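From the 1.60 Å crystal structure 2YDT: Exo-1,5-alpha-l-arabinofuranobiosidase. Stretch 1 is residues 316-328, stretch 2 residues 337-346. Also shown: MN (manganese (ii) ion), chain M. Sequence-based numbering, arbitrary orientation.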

ATOM      1  N   ASP A 316     -13.763   8.562  13.736  1.00 13.60           N
ATOM      2  CA  ASP A 316     -14.465   7.349  13.346  1.00 13.69           C
ATOM      3  C   ASP A 316     -14.952   7.439  11.930  1.00 13.64           C
ATOM      4  O   ASP A 316     -15.305   8.522  11.432  1.00 13.33           O
ATOM      5  N   VAL A 317     -14.973   6.275  11.263  1.00 12.90           N
ATOM      6  CA  VAL A 317     -15.525   6.147   9.928  1.00 11.94           C
ATOM      7  C   VAL A 317     -16.306   4.831   9.860  1.00 12.22           C
ATOM      8  O   VAL A 317     -16.109   3.978  10.721  1.00 12.97           O
ATOM      9  N   PRO A 318     -17.164   4.660   8.849  1.00 12.01           N
ATOM     10  CA  PRO A 318     -17.969   3.441   8.840  1.00 13.00           C
ATOM     11  C   PRO A 318     -17.318   2.175   8.300  1.00 12.64           C
ATOM     12  O   PRO A 318     -17.894   1.092   8.411  1.00 13.99           O
ATOM     13  N   GLN A 319     -16.149   2.327   7.685  1.00 11.51           N
ATOM     14  CA  GLN A 319     -15.466   1.186   7.087  1.00 10.73           C
ATOM     15  C   GLN A 319     -14.739   0.410   8.181  1.00 11.14           C
ATOM     16  O   GLN A 319     -14.081   0.985   9.044  1.00 12.06           O
ATOM     17  N   PRO A 320     -14.875  -0.948   8.195  1.00 10.52           N
ATOM     18  CA  PRO A 320     -14.254  -1.716   9.246  1.00 10.96           C
ATOM     19  C   PRO A 320     -12.716  -1.785   9.216  1.00 10.37           C
ATOM     20  O   PRO A 320     -12.085  -1.468   8.205  1.00 10.57           O
ATOM     21  N   THR A 321     -12.152  -2.228  10.328  1.00  9.82           N
ATOM     22  CA  THR A 321     -10.719  -2.513  10.439  1.00 10.18           C
ATOM     23  C   THR A 321     -10.324  -3.610   9.458  1.00  9.69           C
ATOM     24  O   THR A 321     -11.023  -4.634   9.312  1.00 10.71           O
ATOM     25  N   ALA A 322      -9.202  -3.383   8.770  1.00  9.57           N
ATOM     26  CA  ALA A 322      -8.656  -4.384   7.861  1.00  8.07           C
ATOM     27  C   ALA A 322      -7.133  -4.262   7.791  1.00  7.57           C
ATOM     28  O   ALA A 322      -6.567  -3.165   7.910  1.00  7.54           O
ATOM     29  N   TYR A 323      -6.475  -5.389   7.542  1.00  7.48           N
ATOM     30  CA  TYR A 323      -5.050  -5.404   7.250  1.00  7.05           C
ATOM     31  C   TYR A 323      -4.744  -4.581   6.023  1.00  7.05           C
ATOM     32  O   TYR A 323      -5.403  -4.716   4.972  1.00  6.31           O
ATOM     33  N   THR A 324      -3.771  -3.683   6.187  1.00  6.32           N
ATOM     34  CA  THR A 324      -3.346  -2.741   5.137  1.00  6.63           C
ATOM     35  C   THR A 324      -4.541  -2.077   4.417  1.00  6.40           C
ATOM     36  O   THR A 324      -4.565  -1.864   3.205  1.00  7.17           O
ATOM     37  N   ARG A 325      -5.527  -1.661   5.206  1.00  6.72           N
ATOM     38  CA  ARG A 325      -6.647  -0.893   4.695  1.00  6.02           C
ATOM     39  C   ARG A 325      -6.099   0.329   3.973  1.00  6.95           C
ATOM     40  O   ARG A 325      -5.200   1.005   4.514  1.00  7.62           O
ATOM     41  N   SER A 326      -6.606   0.596   2.772  1.00  6.11           N
ATOM     42  CA  SER A 326      -6.033   1.613   1.906  1.00  7.04           C
ATOM     43  C   SER A 326      -6.952   2.786   1.714  1.00  7.38           C
ATOM     44  O   SER A 326      -8.151   2.741   2.075  1.00  8.03           O
ATOM     45  N   LEU A 327      -6.384   3.855   1.161  1.00  8.07           N
ATOM     46  CA  LEU A 327      -7.082   5.139   1.008  1.00  7.85           C
ATOM     47  C   LEU A 327      -6.889   5.727  -0.370  1.00  8.63           C
ATOM     48  O   LEU A 327      -5.874   5.487  -1.049  1.00  8.36           O
ATOM     49  N   LEU A 328      -7.879   6.498  -0.810  1.00  8.39           N
ATOM     50  CA  LEU A 328      -7.838   7.164  -2.082  1.00  9.85           C
ATOM     51  C   LEU A 328      -8.537   8.522  -1.951  1.00 10.88           C
ATOM     52  O   LEU A 328      -9.623   8.613  -1.366  1.00  9.24           O
ATOM     53  N   LEU A 337     -13.130  10.898   0.384  1.00 11.24           N
ATOM     54  CA  LEU A 337     -12.090   9.941   0.730  1.00 10.83           C
ATOM     55  C   LEU A 337     -12.662   8.523   0.623  1.00 10.26           C
ATOM     56  O   LEU A 337     -13.632   8.196   1.303  1.00  9.86           O
ATOM     57  N   MET A 338     -12.021   7.678  -0.198  1.00  9.78           N
ATOM     58  CA  MET A 338     -12.388   6.244  -0.229  1.00  9.89           C
ATOM     59  C   MET A 338     -11.493   5.482   0.729  1.00  8.89           C
ATOM     60  O   MET A 338     -10.270   5.743   0.800  1.00  8.82           O
ATOM     61  N   ILE A 339     -12.097   4.553   1.476  1.00  7.92           N
ATOM     62  CA  ILE A 339     -11.428   3.688   2.414  1.00  8.07           C
ATOM     63  C   ILE A 339     -11.784   2.258   1.990  1.00  8.51           C
ATOM     64  O   ILE A 339     -12.975   1.907   1.894  1.00  8.99           O
ATOM     65  N   MET A 340     -10.763   1.437   1.654  1.00  8.24           N
ATOM     66  CA  MET A 340     -10.967   0.143   0.988  1.00  8.27           C
ATOM     67  C   MET A 340     -10.210  -0.918   1.756  1.00  6.87           C
ATOM     68  O   MET A 340      -9.059  -0.723   2.152  1.00  7.26           O
ATOM     69  N   GLY A 341     -10.855  -2.061   1.993  1.00  7.19           N
ATOM     70  CA  GLY A 341     -10.225  -3.162   2.692  1.00  7.65           C
ATOM     71  C   GLY A 341     -10.620  -4.518   2.194  1.00  7.74           C
ATOM     72  O   GLY A 341     -11.641  -4.668   1.479  1.00  7.76           O
ATOM     73  N   ALA A 342      -9.774  -5.499   2.537  1.00  8.09           N
ATOM     74  CA  ALA A 342     -10.040  -6.889   2.176  1.00  7.61           C
ATOM     75  C   ALA A 342      -9.898  -7.806   3.375  1.00  8.02           C
ATOM     76  O   ALA A 342      -9.505  -8.963   3.256  1.00  8.08           O
ATOM     77  N   GLY A 343     -10.253  -7.314   4.554  1.00  7.58           N
ATOM     78  CA  GLY A 343     -10.351  -8.181   5.692  1.00  7.67           C
ATOM     79  C   GLY A 343      -9.055  -8.350   6.450  1.00  8.15           C
ATOM     80  O   GLY A 343      -8.105  -7.546   6.318  1.00  7.77           O
ATOM     81  N   ILE A 344      -9.033  -9.386   7.280  1.00  8.31           N
ATOM     82  CA  ILE A 344      -7.984  -9.586   8.255  1.00  8.02           C
ATOM     83  C   ILE A 344      -7.015 -10.702   7.891  1.00  8.55           C
ATOM     84  O   ILE A 344      -7.314 -11.575   7.080  1.00  8.09           O
ATOM     85  N   LEU A 345      -5.838 -10.654   8.505  1.00  8.53           N
ATOM     86  CA  LEU A 345      -4.845 -11.702   8.359  1.00  8.67           C
ATOM     87  C   LEU A 345      -5.409 -13.072   8.709  1.00  8.99           C
ATOM     88  O   LEU A 345      -6.321 -13.160   9.555  1.00  8.72           O
ATOM     89  N   PRO A 346      -4.895 -14.135   8.063  1.00  9.68           N
ATOM     90  CA  PRO A 346      -5.383 -15.466   8.470  1.00  9.60           C
ATOM     91  C   PRO A 346      -4.984 -15.782   9.925  1.00 10.30           C
ATOM     92  O   PRO A 346      -3.922 -15.338  10.407  1.00 10.53           O
TER

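The frame for the side chains is a short antiparallel pairing of strands 326-328 and 337-341, whose N-to-C directions differ by 156°. S326 N donates to M340 O (2.9 Å, 169° at the hydrogen) and M340 N returns a bond to S326 O (2.9 Å); L328 N to M338 O (3.0 Å) and M338 N to L328 O (2.8 Å) repeat the pattern. Between these hydrogen-bonded pairs lies the non-hydrogen-bonded pair L327 and I339, so side chains alternate: L327 and I339 share one face, while S326, L328, M338 and M340 share the other.

Apolar contact centres on I339, which has more area covered by the opposing stretch (120 Å²) than any other residue. Its m, t rotamer sets CD1 3.8 Å from CG2 of V317 (m), whose CA-to-CB bond points toward stretch 2, and CG1 3.9 Å from CD2 of L327 (m, t). On the other face, L328 (chi1 t, chi2 off-well at 146°) meets M338, with L328 CB 4.0 Å from M338 CB. On that face too, S326 OG (chi1 p) lies 3.8 Å from M340 CB. Both methionines are t at chi1 and chi2, and their ends lead away from stretch 1, so contact is made near the backbone.

Aromatic packing occurs beyond the strands. Y323 (chi1 t, chi2 70°) points toward stretch 2, and L345 (m, t) covers one ring face: L345 CD2 is 3.7 Å from the centroid of the Y323 ring and just 3° off its normal, a CH-pi contact.

Two long polar side chains also pack against I339: Q319 through its CG, and R325 through one face of its guanidinium. Q319 (t, p) points toward stretch 2, with its CG 3.8 Å from I339 CG2; its amide is satisfied elsewhere in the structure. R325 (t, t, p) leaves its backbone sideways, yet I339 CG2 lies over one face of its guanidinium, 3.5 Å from R325 NE. Within its own stretch, R325 NH1 makes a weak hydrogen bond to P320 O (3.4 Å).

At A322 and G341, close backbone approach is accommodated by small residues. A322 CB points toward stretch 2, 4.0 Å from G341 CA; a CB modelled on G341 would clash with A322 CB at 2.9 Å. G343 is a separate case: a CB there would point away from stretch 1, and it is the phi/psi of 88/-164 that would jam it against the preceding carbonyl oxygen.

Y323 N donates to G343 O (3.0 Å, 142°). Water 1 bridges the same region, lying 2.7 Å from Y323 O and 2.8 Å from G343 O. D316 makes no contact with stretch 2; its OD1 instead binds the manganese ion MN at 2.2 Å.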

ATOM      1  CB  ASP A 316     -15.692   7.111  14.260  1.00 14.45           C
ATOM      2  CG  ASP A 316     -15.322   6.754  15.639  1.00 18.28           C
ATOM      3  OD1 ASP A 316     -14.432   5.902  15.837  1.00 20.19           O
ATOM      4  OD2 ASP A 316     -15.929   7.317  16.576  1.00 24.99           O
ATOM      5  CB  VAL A 317     -14.394   6.137   8.835  1.00 11.43           C
ATOM      6  CG1 VAL A 317     -13.661   7.512   8.756  1.00 10.22           C
ATOM      7  CG2 VAL A 317     -13.434   4.978   9.077  1.00 11.87           C
ATOM      8  CB  PRO A 318     -19.152   3.796   7.960  1.00 13.65           C
ATOM      9  CG  PRO A 318     -18.743   4.955   7.176  1.00 14.71           C
ATOM     10  CD  PRO A 318     -17.651   5.653   7.880  1.00 13.46           C
ATOM     11  CB  GLN A 319     -14.487   1.695   6.029  1.00 10.27           C
ATOM     12  CG  GLN A 319     -13.756   0.572   5.283  1.00 10.08           C
ATOM     13  CD  GLN A 319     -14.641  -0.174   4.317  1.00 10.84           C
ATOM     14  OE1 GLN A 319     -15.754   0.268   3.924  1.00 11.71           O
ATOM     15  NE2 GLN A 319     -14.155  -1.337   3.903  1.00  9.44           N
ATOM     16  CB  PRO A 320     -14.859  -3.110   9.045  1.00 11.87           C
ATOM     17  CG  PRO A 320     -15.208  -3.175   7.654  1.00 12.06           C
ATOM     18  CD  PRO A 320     -15.658  -1.786   7.283  1.00 10.78           C
ATOM     19  CB  THR A 321     -10.386  -2.946  11.833  1.00  9.82           C
ATOM     20  OG1 THR A 321     -10.719  -1.862  12.735  1.00 11.43           O
ATOM     21  CG2 THR A 321      -8.908  -3.331  11.965  1.00  9.77           C
ATOM     22  CB  ALA A 322      -9.269  -4.261   6.465  1.00  9.07           C
ATOM     23  CB  TYR A 323      -4.593  -6.845   7.039  1.00  7.85           C
ATOM     24  CG  TYR A 323      -3.112  -7.019   6.782  1.00  7.93           C
ATOM     25  CD1 TYR A 323      -2.169  -6.811   7.793  1.00  7.09           C
ATOM     26  CD2 TYR A 323      -2.647  -7.453   5.529  1.00  9.79           C
ATOM     27  CE1 TYR A 323      -0.802  -6.996   7.560  1.00  8.22           C
ATOM     28  CE2 TYR A 323      -1.285  -7.639   5.296  1.00  7.79           C
ATOM     29  CZ  TYR A 323      -0.369  -7.426   6.323  1.00  7.59           C
ATOM     30  OH  TYR A 323       0.951  -7.648   6.111  1.00  8.23           O
ATOM     31  CB  THR A 324      -2.265  -3.350   4.166  1.00  6.63           C
ATOM     32  OG1 THR A 324      -1.645  -2.292   3.424  1.00  7.12           O
ATOM     33  CG2 THR A 324      -2.862  -4.396   3.182  1.00  6.73           C
ATOM     34  CB  ARG A 325      -7.601  -0.549   5.856  1.00  7.24           C
ATOM     35  CG  ARG A 325      -8.981  -0.093   5.413  1.00  7.23           C
ATOM     36  CD  ARG A 325      -9.879   0.296   6.608  1.00  7.49           C
ATOM     37  NE  ARG A 325      -9.304   1.423   7.335  1.00  7.99           N
ATOM     38  CZ  ARG A 325      -9.920   2.078   8.302  1.00 11.55           C
ATOM     39  NH1 ARG A 325     -11.160   1.748   8.635  1.00 10.64           N
ATOM     40  NH2 ARG A 325      -9.284   3.049   8.962  1.00 11.11           N
ATOM     41  CB  SER A 326      -5.636   1.019   0.551  1.00  6.85           C
ATOM     42  OG  SER A 326      -6.684   0.335  -0.050  1.00  7.65           O
ATOM     43  CB  LEU A 327      -6.528   6.136   2.034  1.00  7.90           C
ATOM     44  CG  LEU A 327      -6.555   5.789   3.509  1.00  6.87           C
ATOM     45  CD1 LEU A 327      -5.696   6.818   4.375  1.00 10.57           C
ATOM     46  CD2 LEU A 327      -7.994   5.721   4.033  1.00  9.60           C
ATOM     47  CB  LEU A 328      -8.541   6.291  -3.123  1.00 11.29           C
ATOM     48  CG  LEU A 328      -8.606   6.858  -4.514  1.00 11.73           C
ATOM     49  CD1 LEU A 328      -8.516   5.745  -5.560  1.00 14.77           C
ATOM     50  CD2 LEU A 328      -9.899   7.723  -4.665  1.00 14.17           C
ATOM     51  CB  LEU A 337     -11.589  10.193   2.144  1.00 10.11           C
ATOM     52  CG  LEU A 337     -10.527   9.218   2.700  1.00  9.79           C
ATOM     53  CD1 LEU A 337      -9.116   9.507   2.099  1.00 11.24           C
ATOM     54  CD2 LEU A 337     -10.469   9.286   4.220  1.00 11.76           C
ATOM     55  CB  MET A 338     -12.247   5.678  -1.653  1.00 10.43           C
ATOM     56  CG  MET A 338     -12.375   4.172  -1.718  1.00 13.31           C
ATOM     57  SD  MET A 338     -12.309   3.560  -3.454  1.00 18.86           S
ATOM     58  CE  MET A 338     -13.971   3.746  -3.756  1.00 13.98           C
ATOM     59  CB  ILE A 339     -11.889   3.931   3.883  1.00  7.54           C
ATOM     60  CG1 ILE A 339     -11.892   5.438   4.171  1.00 10.26           C
ATOM     61  CG2 ILE A 339     -11.017   3.122   4.853  1.00  7.58           C
ATOM     62  CD1 ILE A 339     -12.538   5.822   5.501  1.00 12.41           C
ATOM     63  CB  MET A 340     -10.426   0.182  -0.445  1.00  7.40           C
ATOM     64  CG  MET A 340     -10.747  -1.051  -1.300  1.00  6.95           C
ATOM     65  SD  MET A 340      -9.733  -0.990  -2.803  1.00  9.02           S
ATOM     66  CE  MET A 340     -10.381  -2.396  -3.686  1.00 11.43           C
ATOM     67  CB  ALA A 342      -9.207  -7.344   0.957  1.00  7.47           C
ATOM     68  CB  ILE A 344      -8.562  -9.883   9.663  1.00  8.73           C
ATOM     69  CG1 ILE A 344      -9.291 -11.234   9.694  1.00 10.35           C
ATOM     70  CG2 ILE A 344      -9.546  -8.783  10.086  1.00  8.61           C
ATOM     71  CD1 ILE A 344      -9.759 -11.623  11.118  1.00 11.70           C
ATOM     72  CB  LEU A 345      -3.649 -11.412   9.272  1.00  8.44           C
ATOM     73  CG  LEU A 345      -2.759 -10.270   8.792  1.00  8.99           C
ATOM     74  CD1 LEU A 345      -1.883  -9.796  10.005  1.00  9.90           C
ATOM     75  CD2 LEU A 345      -1.892 -10.727   7.640  1.00  9.76           C
ATOM     76  CB  PRO A 346      -4.701 -16.404   7.457  1.00 10.51           C
ATOM     77  CG  PRO A 346      -3.478 -15.677   7.084  1.00 10.88           C
ATOM     78  CD  PRO A 346      -3.819 -14.251   7.065  1.00  9.23           C
TER
HETATM   79 MN    MN M1511     -13.606   5.027  17.645  0.60 23.42          MN
HETATM   80  O   HOH W   1      -6.946  -6.656   3.928  1.00  8.72           O
HETATM   81  O   HOH W   2     -12.855   6.433  18.268  0.40 19.61           O